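Local coordinates for protein cysteine protease (Listeria monocytogenes, PDB 5HU4) that cleaves the C-terminal sorting signal of surface proteins and joins them covalently to the cell wall through a thioester intermediate, at residues 42-47 and 105-110; 83-88 and 122-127; 90-95 and 118-123. All coordinates share one frame; numbering follows the deposited sequence.

Contact 1: residues 42-47 and 105-110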
loop_
_atom_site.group_PDB
_atom_site.type_symbol
_atom_site.label_atom_id
_atom_site.label_comp_id
_atom_site.label_asym_id
_atom_site.label_seq_id
_atom_site.Cartn_x
_atom_site.Cartn_y
_atom_site.Cartn_z
ATOM N N LYS A 42 2.685 11.634 -5.554
ATOM C CA LYS A 42 2.203 12.231 -6.794
ATOM C C LYS A 42 1.289 11.275 -7.554
ATOM O O LYS A 42 1.600 10.093 -7.702
ATOM C CB LYS A 42 3.379 12.647 -7.679
ATOM N N GLY A 43 0.165 11.800 -8.034
ATOM C CA GLY A 43 -0.798 11.011 -8.780
ATOM C C GLY A 43 -1.306 9.827 -7.985
ATOM O O GLY A 43 -1.510 9.920 -6.774
ATOM N N ASN A 44 -1.511 8.705 -8.664
ATOM C CA ASN A 44 -1.895 7.474 -7.991
ATOM C C ASN A 44 -0.682 6.584 -7.759
ATOM O O ASN A 44 0.125 6.372 -8.663
ATOM C CB ASN A 44 -2.955 6.722 -8.796
ATOM C CG ASN A 44 -3.444 5.471 -8.091
ATOM O OD1 ASN A 44 -3.326 5.346 -6.871
ATOM N ND2 ASN A 44 -3.996 4.538 -8.855
ATOM N N TYR A 45 -0.555 6.072 -6.540
ATOM C CA TYR A 45 0.532 5.164 -6.203
ATOM C C TYR A 45 -0.026 3.799 -5.817
ATOM O O TYR A 45 -0.180 3.499 -4.633
ATOM C CB TYR A 45 1.379 5.737 -5.064
ATOM C CG TYR A 45 2.732 5.078 -4.912
ATOM C CD1 TYR A 45 3.813 5.482 -5.685
ATOM C CD2 TYR A 45 2.929 4.056 -3.995
ATOM C CE1 TYR A 45 5.052 4.885 -5.550
ATOM C CE2 TYR A 45 4.164 3.452 -3.853
ATOM C CZ TYR A 45 5.222 3.870 -4.632
ATOM O OH TYR A 45 6.452 3.270 -4.490
ATOM N N PRO A 46 -0.339 2.967 -6.823
ATOM C CA PRO A 46 -0.931 1.649 -6.576
ATOM C C PRO A 46 0.078 0.653 -6.015
ATOM O O PRO A 46 1.206 0.566 -6.504
ATOM C CB PRO A 46 -1.412 1.218 -7.963
ATOM C CG PRO A 46 -0.489 1.905 -8.902
ATOM C CD PRO A 46 -0.148 3.224 -8.262
ATOM N N LEU A 47 -0.332 -0.085 -4.989
ATOM C CA LEU A 47 0.519 -1.099 -4.382
ATOM C C LEU A 47 -0.237 -2.409 -4.218
ATOM O O LEU A 47 -1.377 -2.425 -3.754
ATOM C CB LEU A 47 1.047 -0.625 -3.025
ATOM C CG LEU A 47 2.101 0.481 -3.048
ATOM C CD1 LEU A 47 2.320 1.046 -1.652
ATOM C CD2 LEU A 47 3.402 -0.047 -3.629
ATOM N N ARG A 105 -2.951 10.266 -4.581
ATOM C CA ARG A 105 -3.612 9.185 -3.861
ATOM C C ARG A 105 -2.764 7.922 -3.797
ATOM O O ARG A 105 -1.846 7.733 -4.596
ATOM C CB ARG A 105 -4.954 8.857 -4.513
ATOM C CG ARG A 105 -4.822 8.377 -5.949
ATOM C CD ARG A 105 -6.075 7.661 -6.419
ATOM N NE ARG A 105 -7.243 8.536 -6.418
ATOM C CZ ARG A 105 -8.494 8.107 -6.548
ATOM N NH1 ARG A 105 -8.739 6.812 -6.690
ATOM N NH2 ARG A 105 -9.498 8.973 -6.536
ATOM N N ILE A 106 -3.083 7.058 -2.837
ATOM C CA ILE A 106 -2.475 5.738 -2.757
ATOM C C ILE A 106 -3.565 4.682 -2.929
ATOM O O ILE A 106 -4.696 4.860 -2.473
ATOM C CB ILE A 106 -1.717 5.530 -1.422
ATOM C CG1 ILE A 106 -0.857 4.264 -1.479
ATOM C CG2 ILE A 106 -2.679 5.490 -0.241
ATOM C CD1 ILE A 106 -0.031 4.029 -0.233
ATOM N N THR A 107 -3.231 3.594 -3.614
ATOM C CA THR A 107 -4.203 2.544 -3.890
ATOM C C THR A 107 -3.680 1.178 -3.463
ATOM O O THR A 107 -2.806 0.607 -4.111
ATOM C CB THR A 107 -4.573 2.502 -5.385
ATOM O OG1 THR A 107 -5.033 3.794 -5.802
ATOM C CG2 THR A 107 -5.664 1.473 -5.636
ATOM N N LEU A 108 -4.223 0.660 -2.366
ATOM C CA LEU A 108 -3.800 -0.631 -1.841
ATOM C C LEU A 108 -4.678 -1.751 -2.389
ATOM O O LEU A 108 -5.904 -1.694 -2.292
ATOM C CB LEU A 108 -3.835 -0.628 -0.312
ATOM C CG LEU A 108 -3.074 0.516 0.364
ATOM C CD1 LEU A 108 -2.970 0.282 1.862
ATOM C CD2 LEU A 108 -1.697 0.682 -0.257
ATOM N N ILE A 109 -4.043 -2.767 -2.964
ATOM C CA ILE A 109 -4.774 -3.850 -3.613
ATOM C C ILE A 109 -4.364 -5.221 -3.085
ATOM O O ILE A 109 -3.178 -5.553 -3.040
ATOM C CB ILE A 109 -4.568 -3.825 -5.141
ATOM C CG1 ILE A 109 -4.921 -2.448 -5.707
ATOM C CG2 ILE A 109 -5.399 -4.912 -5.812
ATOM C CD1 ILE A 109 -4.748 -2.339 -7.202
ATOM N N THR A 110 -5.356 -6.011 -2.687
ATOM C CA THR A 110 -5.121 -7.379 -2.245
ATOM C C THR A 110 -6.312 -8.263 -2.595
ATOM O O THR A 110 -7.407 -7.767 -2.862
ATOM C CB THR A 110 -4.858 -7.452 -0.727
ATOM O OG1 THR A 110 -4.305 -8.732 -0.395
ATOM C CG2 THR A 110 -6.144 -7.232 0.058
#
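The carboxamide of N44 and the guanidinium of R105 are turned 81° against each other, and it is the aliphatic part of R105 that does the touching: its CG lies 3.5 Å from N44 OD1. The Y45 ring has L47 CD1 of its own strand at its edge, in the plane, while Y45 CB sits 4.5 Å from I106 CG1. R105 sends its charged end elsewhere, NE pairing with D103.

N44 places its amide by a CG anti to the backbone N (chi1 -177°), and T107 OG1 comes in across it at about a right angle, donating to N44 OD1 at 2.5 Å with the donor tilted 23° from the carbonyl plane. Because N44 ND2 gives its hydrogens to the carbonyls of V97 and D99, both ends of this buried amide are used and its flip is fixed. On the other face L47 CD1 meets I106 CD1 at 4.1 Å, and L47 CB meets L108 CD2 at the same distance.

The backbone is a parallel pair in register N44-R105 to L47-L108. The bond from L47 N to T107 O (2.7 Å) is short and straight, whereas T107 N to Y45 O is longer, 3.2 Å.

These are two neighbouring parallel strands of the sortase barrel; H50 follows the first, and the acyl-thioester cysteine C111 ends the second. Strand 3-9 packs through I7 on L47, I106 and L108, strand 70-74 adds I71 and L73, and strand 119-132 flanks 105-111 on its other side.

Contact 2: residues 83-88 and 122-127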
loop_
_atom_site.group_PDB
_atom_site.type_symbol
_atom_site.label_atom_id
_atom_site.label_comp_id
_atom_site.label_asym_id
_atom_site.label_seq_id
_atom_site.Cartn_x
_atom_site.Cartn_y
_atom_site.Cartn_z
ATOM N N THR A 83 -4.898 9.428 3.761
ATOM C CA THR A 83 -6.051 9.113 4.594
ATOM C C THR A 83 -7.075 8.323 3.790
ATOM O O THR A 83 -7.565 8.797 2.764
ATOM C CB THR A 83 -6.712 10.382 5.161
ATOM O OG1 THR A 83 -5.808 11.030 6.065
ATOM C CG2 THR A 83 -7.992 10.028 5.904
ATOM N N VAL A 84 -7.387 7.117 4.259
ATOM C CA VAL A 84 -8.340 6.239 3.587
ATOM C C VAL A 84 -9.684 6.928 3.376
ATOM O O VAL A 84 -10.300 7.404 4.327
ATOM C CB VAL A 84 -8.562 4.938 4.384
ATOM C CG1 VAL A 84 -9.642 4.088 3.730
ATOM C CG2 VAL A 84 -7.260 4.159 4.505
ATOM N N THR A 85 -10.130 6.985 2.125
ATOM C CA THR A 85 -11.387 7.647 1.799
ATOM C C THR A 85 -12.396 6.687 1.176
ATOM O O THR A 85 -13.598 6.950 1.187
ATOM C CB THR A 85 -11.166 8.830 0.840
ATOM O OG1 THR A 85 -10.505 8.375 -0.347
ATOM C CG2 THR A 85 -10.323 9.905 1.505
ATOM N N GLU A 86 -11.912 5.573 0.635
ATOM C CA GLU A 86 -12.808 4.579 0.058
ATOM C C GLU A 86 -12.242 3.164 0.176
ATOM O O GLU A 86 -11.045 2.932 0.002
ATOM C CB GLU A 86 -13.117 4.929 -1.406
ATOM C CG GLU A 86 -12.342 4.151 -2.457
ATOM C CD GLU A 86 -12.680 4.585 -3.873
ATOM O OE1 GLU A 86 -12.215 5.667 -4.294
ATOM O OE2 GLU A 86 -13.416 3.847 -4.565
ATOM N N THR A 87 -13.120 2.228 0.523
ATOM C CA THR A 87 -12.784 0.812 0.574
ATOM C C THR A 87 -13.814 0.046 -0.244
ATOM O O THR A 87 -15.015 0.279 -0.107
ATOM C CB THR A 87 -12.761 0.269 2.016
ATOM O OG1 THR A 87 -14.046 0.460 2.621
ATOM C CG2 THR A 87 -11.705 0.985 2.845
ATOM N N LYS A 88 -13.353 -0.863 -1.095
ATOM C CA LYS A 88 -14.260 -1.547 -2.007
ATOM C C LYS A 88 -13.745 -2.911 -2.446
ATOM O O LYS A 88 -12.553 -3.203 -2.348
ATOM C CB LYS A 88 -14.514 -0.675 -3.239
ATOM C CG LYS A 88 -13.261 -0.368 -4.047
ATOM C CD LYS A 88 -13.549 0.611 -5.174
ATOM C CE LYS A 88 -12.262 1.095 -5.824
ATOM N NZ LYS A 88 -12.499 2.248 -6.735
ATOM N N VAL A 122 -9.950 -3.283 -2.422
ATOM C CA VAL A 122 -9.214 -2.064 -2.730
ATOM C C VAL A 122 -9.423 -0.995 -1.663
ATOM O O VAL A 122 -10.550 -0.737 -1.239
ATOM C CB VAL A 122 -9.626 -1.492 -4.099
ATOM C CG1 VAL A 122 -8.770 -0.287 -4.452
ATOM C CG2 VAL A 122 -9.506 -2.557 -5.175
ATOM N N ALA A 123 -8.326 -0.381 -1.233
ATOM C CA ALA A 123 -8.382 0.734 -0.298
ATOM C C ALA A 123 -7.683 1.952 -0.895
ATOM O O ALA A 123 -6.492 1.904 -1.209
ATOM C CB ALA A 123 -7.750 0.352 1.031
ATOM N N VAL A 124 -8.431 3.040 -1.052
ATOM C CA VAL A 124 -7.889 4.271 -1.616
ATOM C C VAL A 124 -7.740 5.342 -0.540
ATOM O O VAL A 124 -8.651 5.562 0.262
ATOM C CB VAL A 124 -8.781 4.809 -2.756
ATOM C CG1 VAL A 124 -8.357 6.216 -3.164
ATOM C CG2 VAL A 124 -8.745 3.866 -3.950
ATOM N N GLY A 125 -6.584 5.997 -0.519
ATOM C CA GLY A 125 -6.336 7.068 0.427
ATOM C C GLY A 125 -5.810 8.319 -0.249
ATOM O O GLY A 125 -4.879 8.253 -1.051
ATOM N N GLU A 126 -6.409 9.461 0.072
ATOM C CA GLU A 126 -5.971 10.739 -0.479
ATOM C C GLU A 126 -4.809 11.314 0.326
ATOM O O GLU A 126 -4.788 11.214 1.554
ATOM C CB GLU A 126 -7.131 11.736 -0.509
ATOM C CG GLU A 126 -8.326 11.284 -1.334
ATOM C CD GLU A 126 -8.028 11.244 -2.819
ATOM O OE1 GLU A 126 -7.192 12.050 -3.281
ATOM O OE2 GLU A 126 -8.632 10.410 -3.525
ATOM N N LEU A 127 -3.848 11.915 -0.370
ATOM C CA LEU A 127 -2.700 12.529 0.290
ATOM C C LEU A 127 -3.149 13.708 1.139
ATOM O O LEU A 127 -3.904 14.567 0.677
ATOM C CB LEU A 127 -1.659 12.977 -0.736
ATOM C CG LEU A 127 -0.343 13.533 -0.186
ATOM C CD1 LEU A 127 0.463 12.445 0.512
ATOM C CD2 LEU A 127 0.474 14.184 -1.294
HETATM O O HOH W 1 -11.465 9.015 -2.485
#
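T85 and E86 both face V124, so the antiparallel pairing of 83-88 with 122-127 carries a classic beta bulge, which shifts the register by one between V84-G125 and E86-V124. The evidence lies in V124 O, which accepts two amides: T85 N at 2.8 Å, in the carbonyl plane, and E86 N at 3.3 Å, longer and slightly tilted. Beyond the bulge the ladder is regular, ending with V122 N on K88 O at 2.6 Å. At V84 the backbones close in to 3.8 Å between V84 CA and G125 CA, where G125 has no side chain to intervene.

The side chains of E86, K88, V122 and V124 share one face. E86 runs beside V124, pointing the same way, with E86 CG 3.6 Å from V124 CB. K88 does likewise beside V122: its CG takes the crowded position between backbone N and carbonyl carbon (chi1 61°), which sets K88 CG 3.8 Å from V122 CB, and the chain is then extended, its CE passing close to V122 CG1. At the ends of the two chains K88 NZ reaches E86 OE2 at 2.8 Å, a salt bridge in which NZ meets OE2 from above the carboxylate plane, 52° out of it. Within the bulge itself the T85 side chain crosses that of E126 at about a right angle, T85 CG2 3.7 Å from E126 CG.

V122 and V124 also touch T107 of the neighbouring strand 105-111. The E86-K88 bridge would probably offset the two charges, leaving the alkyl parts alongside the valines. E126 has D103 as a like-charged neighbour and R105 as a long, weak ion-pair partner, which would probably raise its proton affinity somewhat.

Contact 3: residues 90-95 and 118-123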
loop_
_atom_site.group_PDB
_atom_site.type_symbol
_atom_site.label_atom_id
_atom_site.label_comp_id
_atom_site.label_asym_id
_atom_site.label_seq_id
_atom_site.Cartn_x
_atom_site.Cartn_y
_atom_site.Cartn_z
ATOM N N ILE A 90 -13.657 -5.314 -5.836
ATOM C CA ILE A 90 -13.842 -5.289 -7.283
ATOM C C ILE A 90 -13.398 -6.597 -7.927
ATOM O O ILE A 90 -12.744 -7.423 -7.291
ATOM C CB ILE A 90 -13.057 -4.133 -7.935
ATOM C CG1 ILE A 90 -11.552 -4.340 -7.749
ATOM C CG2 ILE A 90 -13.486 -2.796 -7.351
ATOM C CD1 ILE A 90 -10.699 -3.368 -8.538
ATOM N N ASP A 91 -13.761 -6.779 -9.194
ATOM C CA ASP A 91 -13.274 -7.912 -9.969
ATOM C C ASP A 91 -11.860 -7.608 -10.453
ATOM O O ASP A 91 -11.523 -6.449 -10.697
ATOM C CB ASP A 91 -14.203 -8.209 -11.149
ATOM C CG ASP A 91 -13.867 -9.514 -11.844
ATOM O OD1 ASP A 91 -13.072 -9.491 -12.808
ATOM O OD2 ASP A 91 -14.397 -10.565 -11.427
ATOM N N GLU A 92 -11.036 -8.644 -10.589
ATOM C CA GLU A 92 -9.627 -8.467 -10.936
ATOM C C GLU A 92 -9.443 -7.848 -12.317
ATOM O O GLU A 92 -8.399 -7.265 -12.611
ATOM C CB GLU A 92 -8.892 -9.806 -10.866
ATOM C CG GLU A 92 -9.491 -10.890 -11.747
ATOM C CD GLU A 92 -8.701 -12.184 -11.696
ATOM O OE1 GLU A 92 -7.792 -12.296 -10.845
ATOM O OE2 GLU A 92 -8.988 -13.090 -12.506
ATOM N N THR A 93 -10.460 -7.978 -13.162
ATOM C CA THR A 93 -10.391 -7.444 -14.517
ATOM C C THR A 93 -10.445 -5.915 -14.540
ATOM O O THR A 93 -9.960 -5.289 -15.480
ATOM C CB THR A 93 -11.525 -8.003 -15.398
ATOM O OG1 THR A 93 -12.756 -7.976 -14.665
ATOM C CG2 THR A 93 -11.221 -9.435 -15.814
ATOM N N GLU A 94 -11.034 -5.313 -13.513
ATOM C CA GLU A 94 -11.099 -3.855 -13.439
ATOM C C GLU A 94 -9.748 -3.246 -13.108
ATOM O O GLU A 94 -9.470 -2.938 -11.942
ATOM C CB GLU A 94 -12.099 -3.404 -12.392
ATOM C CG GLU A 94 -13.552 -3.456 -12.846
ATOM C CD GLU A 94 -13.948 -2.276 -13.746
ATOM O OE1 GLU A 94 -13.361 -1.188 -13.565
ATOM O OE2 GLU A 94 -14.845 -2.446 -14.621
ATOM N N VAL A 95 -8.926 -3.069 -14.139
ATOM C CA VAL A 95 -7.566 -2.576 -13.991
ATOM C C VAL A 95 -7.538 -1.054 -13.786
ATOM O O VAL A 95 -6.521 -0.496 -13.378
ATOM C CB VAL A 95 -6.719 -2.964 -15.226
ATOM C CG1 VAL A 95 -5.253 -2.592 -15.043
ATOM C CG2 VAL A 95 -6.863 -4.459 -15.514
ATOM N N THR A 118 -11.143 -14.244 -8.072
ATOM C CA THR A 118 -11.103 -13.246 -9.131
ATOM C C THR A 118 -11.482 -11.880 -8.576
ATOM O O THR A 118 -11.602 -10.909 -9.320
ATOM C CB THR A 118 -12.053 -13.605 -10.286
ATOM O OG1 THR A 118 -13.399 -13.667 -9.798
ATOM C CG2 THR A 118 -11.673 -14.948 -10.887
ATOM N N LYS A 119 -11.673 -11.814 -7.264
ATOM C CA LYS A 119 -12.099 -10.580 -6.617
ATOM C C LYS A 119 -10.970 -9.942 -5.814
ATOM O O LYS A 119 -10.161 -10.634 -5.195
ATOM C CB LYS A 119 -13.309 -10.847 -5.716
ATOM C CG LYS A 119 -14.584 -11.205 -6.475
ATOM C CD LYS A 119 -14.610 -10.561 -7.859
ATOM C CE LYS A 119 -15.909 -10.856 -8.597
ATOM N NZ LYS A 119 -17.099 -10.274 -7.913
ATOM N N ARG A 120 -10.922 -8.615 -5.838
ATOM C CA ARG A 120 -9.883 -7.868 -5.142
ATOM C C ARG A 120 -10.485 -6.879 -4.155
ATOM O O ARG A 120 -11.515 -6.263 -4.436
ATOM C CB ARG A 120 -9.000 -7.118 -6.142
ATOM C CG ARG A 120 -8.303 -7.998 -7.162
ATOM C CD ARG A 120 -7.174 -8.792 -6.530
ATOM N NE ARG A 120 -6.592 -9.743 -7.472
ATOM C CZ ARG A 120 -7.069 -10.963 -7.691
ATOM N NH1 ARG A 120 -8.139 -11.390 -7.033
ATOM N NH2 ARG A 120 -6.474 -11.762 -8.566
ATOM N N PHE A 121 -9.847 -6.728 -2.999
ATOM C CA PHE A 121 -10.219 -5.668 -2.072
ATOM C C PHE A 121 -9.333 -4.457 -2.330
ATOM O O PHE A 121 -8.113 -4.586 -2.445
ATOM C CB PHE A 121 -10.095 -6.125 -0.618
ATOM C CG PHE A 121 -10.506 -5.079 0.383
ATOM C CD1 PHE A 121 -9.576 -4.193 0.906
ATOM C CD2 PHE A 121 -11.825 -4.978 0.800
ATOM C CE1 PHE A 121 -9.953 -3.227 1.823
ATOM C CE2 PHE A 121 -12.205 -4.015 1.718
ATOM C CZ PHE A 121 -11.268 -3.141 2.230
ATOM N N VAL A 122 -9.950 -3.283 -2.422
ATOM C CA VAL A 122 -9.214 -2.064 -2.730
ATOM C C VAL A 122 -9.423 -0.995 -1.663
ATOM O O VAL A 122 -10.550 -0.737 -1.239
ATOM C CB VAL A 122 -9.626 -1.492 -4.099
ATOM C CG1 VAL A 122 -8.770 -0.287 -4.452
ATOM C CG2 VAL A 122 -9.506 -2.557 -5.175
ATOM N N ALA A 123 -8.326 -0.381 -1.233
ATOM C CA ALA A 123 -8.382 0.734 -0.298
ATOM C C ALA A 123 -7.683 1.952 -0.895
ATOM O O ALA A 123 -6.492 1.904 -1.209
ATOM C CB ALA A 123 -7.750 0.352 1.031
#
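I90 and R120 form the last hydrogen-bonded pair of an antiparallel ladder in the sortase barrel, beyond which 90-95 leaves the sheet in a type I turn from D91 to E94. The pair is doubly satisfied: I90 N gives to R120 O at 2.7 Å and R120 N to I90 O at 2.6 Å, both nearly straight. One residue past the strand, E92 N still finds T118 O at 2.7 Å. D91 OD1 accepts from T93 N at 3.0 Å, an Asx turn that holds the head of the loop; D91 OD2 has K119 CE beside it, with K119 NZ too far for a salt bridge.

The R120 guanidinium has three polar partners: NH1 donates in its own plane to K119 O (2.8 Å) and also to T117 O, while NH2 makes a salt bridge with E92 OE1 at 2.7 Å, the carboxylate turned 77° from the guanidinium. These partners fix the group's rotation beside C111, which the R120 side chain touches, consistent with the active-site arginine of sortases. I90 CD1 packs on V122 CG2 (3.7 Å), and E92 CB lies 3.8 Å above the centre of the guanidinium.

In the fold
From the N terminus, strand 44-48 comes first, and contact 1 closes a loop of 57 residues when strand 105-111 returns alongside it. Strand 78-91 is laid down inside that loop, but its partner 119-132 follows later, so contacts 2 and 3, closing 33 and 22 residues, both cross contact 1. Contact 3 lies inside contact 2 on the first strand but ends on the same stretch of 119-132, sharing V122 and A123, and reaches the active site. Strand 105-111 lies between 44-48 and 119-132, probably bonded to the latter through I106 N to G125 O, L108 N to A123 O and F121 N to T110 O, giving the order 44-48, 105-111, 119-132, 78-91.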